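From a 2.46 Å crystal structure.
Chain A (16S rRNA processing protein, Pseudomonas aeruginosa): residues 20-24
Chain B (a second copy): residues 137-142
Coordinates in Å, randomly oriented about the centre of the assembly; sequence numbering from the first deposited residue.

Chain A 20-24: LVVIG
Chain B, residues 137-142: LLETGA

The two stretches come from two copies of one protein and meet by crossing rather than by running side by side. Residues 20-24 of chain A form a strand, broadly extended until Ile A23, whose phi/psi of -100/-7 puts a bend before the very extended Gly A24 (-178/-178). Chain B passes over the middle of this strand, with Val A22 CA and Thr B140 CA 4.8 Å apart. All the ends diverge: Leu A20 CA lies 14.0 Å from Leu B137 CA, and Gly A24 CA lies 11.0 Å from Ala B142 CA. The contact is therefore compact, burying 268 Å² in total.

Chain B enters as a strand. Leu B137 (phi/psi -119/154, chi1 -87°, chi2 88°) is buried but lies out of reach of chain A. At Leu B138, still extended at -122/140, the CA-to-CB bond points toward chain A. Its m, t rotamer brings CD1 to 4.1 Å from Val A22 CG1, an apolar contact between two buried side chains. Leucine suits this place because its branched end reaches well beyond the backbone, while Val A22, in rotamer t at phi/psi -101/117, offers a short branched surface to receive it.

Beyond the strand, Glu B139 remains extended (-89/134) and supplies the one hydrogen bond across the stretches. Val A22 N donates to Glu B139 O over 3.2 Å, with a nearly linear N-H...O angle of 169°. Being a backbone bond, it needs no particular side chain. The same carbonyl lies near the neighbouring valine, with Glu B139 O 3.8 Å from Val A21 CB. The Glu B139 side chain (chi1 -169°, chi2 -169°, chi3 -38°) is exposed, which suits its charge; its OE2 comes only to 4.0 Å from Val A21 CG1, a van der Waals approach.

At Thr B140 the backbone leaves the extended region (-127/-1). Its CA is 3.1 Å from Val A22 O, a CA-H...O contact with an angle of 125° at the hydrogen. The slightly acidic CA-H thus meets the strand's carbonyl, flanking the hydrogen bond made by Val A22 N. Thr B140 O also lies 4.0 Å from Ile A23 CG2; that isoleucine (chi1 59°, chi2 177°) has its CA-to-CB bond directed away from chain B. With chi1 71° (p), Thr B140 OG1 accepts a hydrogen bond from Ala B142 N (2.8 Å, 158°), so a small polar side chain braces the turn within its own chain; it also bonds elsewhere in the structure.

Gly B141 adopts phi/psi 80/-6, where a CB would be jammed against the preceding carbonyl oxygen. That CB would point toward chain A, 3.9 Å from Val A21 CG2. At this distance the CB would make an ordinary contact, so the backbone angles alone call for glycine. The chain passes the valine methyl closely, with Thr B140 C 4.1 Å and Gly B141 N 4.3 Å from Val A21 CG2. Val A21 (phi/psi -105/155, rotamer m) is buried and points its CA-to-CB bond toward chain B. Ala B142 (-137/-129) then carries the chain clear of the strand.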

# COMPACT_ATOMS: atom_id res chain seq x y z
N LEU A 20 5.16 -19.12 11.73
CA LEU A 20 3.96 -18.31 11.99
C LEU A 20 4.14 -16.94 11.29
O LEU A 20 5.11 -16.26 11.52
CB LEU A 20 3.70 -18.13 13.53
CG LEU A 20 2.81 -19.03 14.44
N VAL A 21 3.23 -16.54 10.41
CA VAL A 21 3.22 -15.15 9.92
C VAL A 21 2.10 -14.35 10.57
O VAL A 21 1.09 -14.93 11.00
CB VAL A 21 3.15 -15.02 8.36
CG1 VAL A 21 4.23 -15.90 7.70
CG2 VAL A 21 1.80 -15.36 7.82
N VAL A 22 2.27 -13.03 10.63
CA VAL A 22 1.37 -12.17 11.36
C VAL A 22 0.42 -11.50 10.37
O VAL A 22 0.84 -10.69 9.51
CB VAL A 22 2.13 -11.04 12.11
CG1 VAL A 22 1.15 -10.21 12.95
CG2 VAL A 22 3.22 -11.60 12.98
N ILE A 23 -0.87 -11.77 10.50
CA ILE A 23 -1.84 -11.21 9.55
C ILE A 23 -2.57 -10.01 10.06
O ILE A 23 -3.35 -9.43 9.34
CB ILE A 23 -2.88 -12.27 9.08
CG1 ILE A 23 -3.65 -12.85 10.28
CG2 ILE A 23 -2.16 -13.35 8.26
CD1 ILE A 23 -4.73 -13.86 9.91
N GLY A 24 -2.38 -9.68 11.33
CA GLY A 24 -3.09 -8.51 11.95
C GLY A 24 -2.66 -8.32 13.39
O GLY A 24 -1.80 -9.05 13.90
N LEU B 137 10.53 -5.39 11.77
CA LEU B 137 9.64 -5.60 10.64
C LEU B 137 8.93 -6.91 10.81
O LEU B 137 9.43 -7.78 11.49
CB LEU B 137 10.40 -5.56 9.31
CG LEU B 137 10.46 -4.10 8.85
CD1 LEU B 137 11.67 -3.46 9.44
CD2 LEU B 137 10.49 -3.95 7.37
N LEU B 138 7.75 -7.03 10.23
CA LEU B 138 6.98 -8.26 10.30
C LEU B 138 6.71 -8.78 8.91
O LEU B 138 6.41 -8.02 8.01
CB LEU B 138 5.64 -8.05 10.99
CG LEU B 138 5.61 -7.51 12.42
CD1 LEU B 138 4.14 -7.35 12.85
CD2 LEU B 138 6.34 -8.37 13.43
N GLU B 139 6.80 -10.08 8.76
CA GLU B 139 6.38 -10.74 7.56
C GLU B 139 4.89 -11.06 7.79
O GLU B 139 4.52 -11.53 8.86
CB GLU B 139 7.28 -11.96 7.39
CG GLU B 139 7.24 -12.71 6.07
CD GLU B 139 7.99 -14.03 6.18
OE1 GLU B 139 9.03 -14.04 6.88
OE2 GLU B 139 7.52 -15.05 5.63
N THR B 140 4.06 -10.79 6.80
CA THR B 140 2.62 -10.86 6.95
C THR B 140 1.90 -11.72 5.92
O THR B 140 0.67 -11.84 5.95
CB THR B 140 2.02 -9.48 6.74
OG1 THR B 140 2.12 -9.14 5.35
CG2 THR B 140 2.72 -8.41 7.59
N GLY B 141 2.60 -12.30 4.97
CA GLY B 141 1.89 -12.94 3.87
C GLY B 141 1.40 -11.96 2.80
O GLY B 141 0.87 -12.36 1.79
N ALA B 142 1.56 -10.67 3.02
CA ALA B 142 1.38 -9.68 1.96
C ALA B 142 2.55 -8.69 2.13
O ALA B 142 3.67 -9.10 2.30
CB ALA B 142 0.00 -9.00 2.14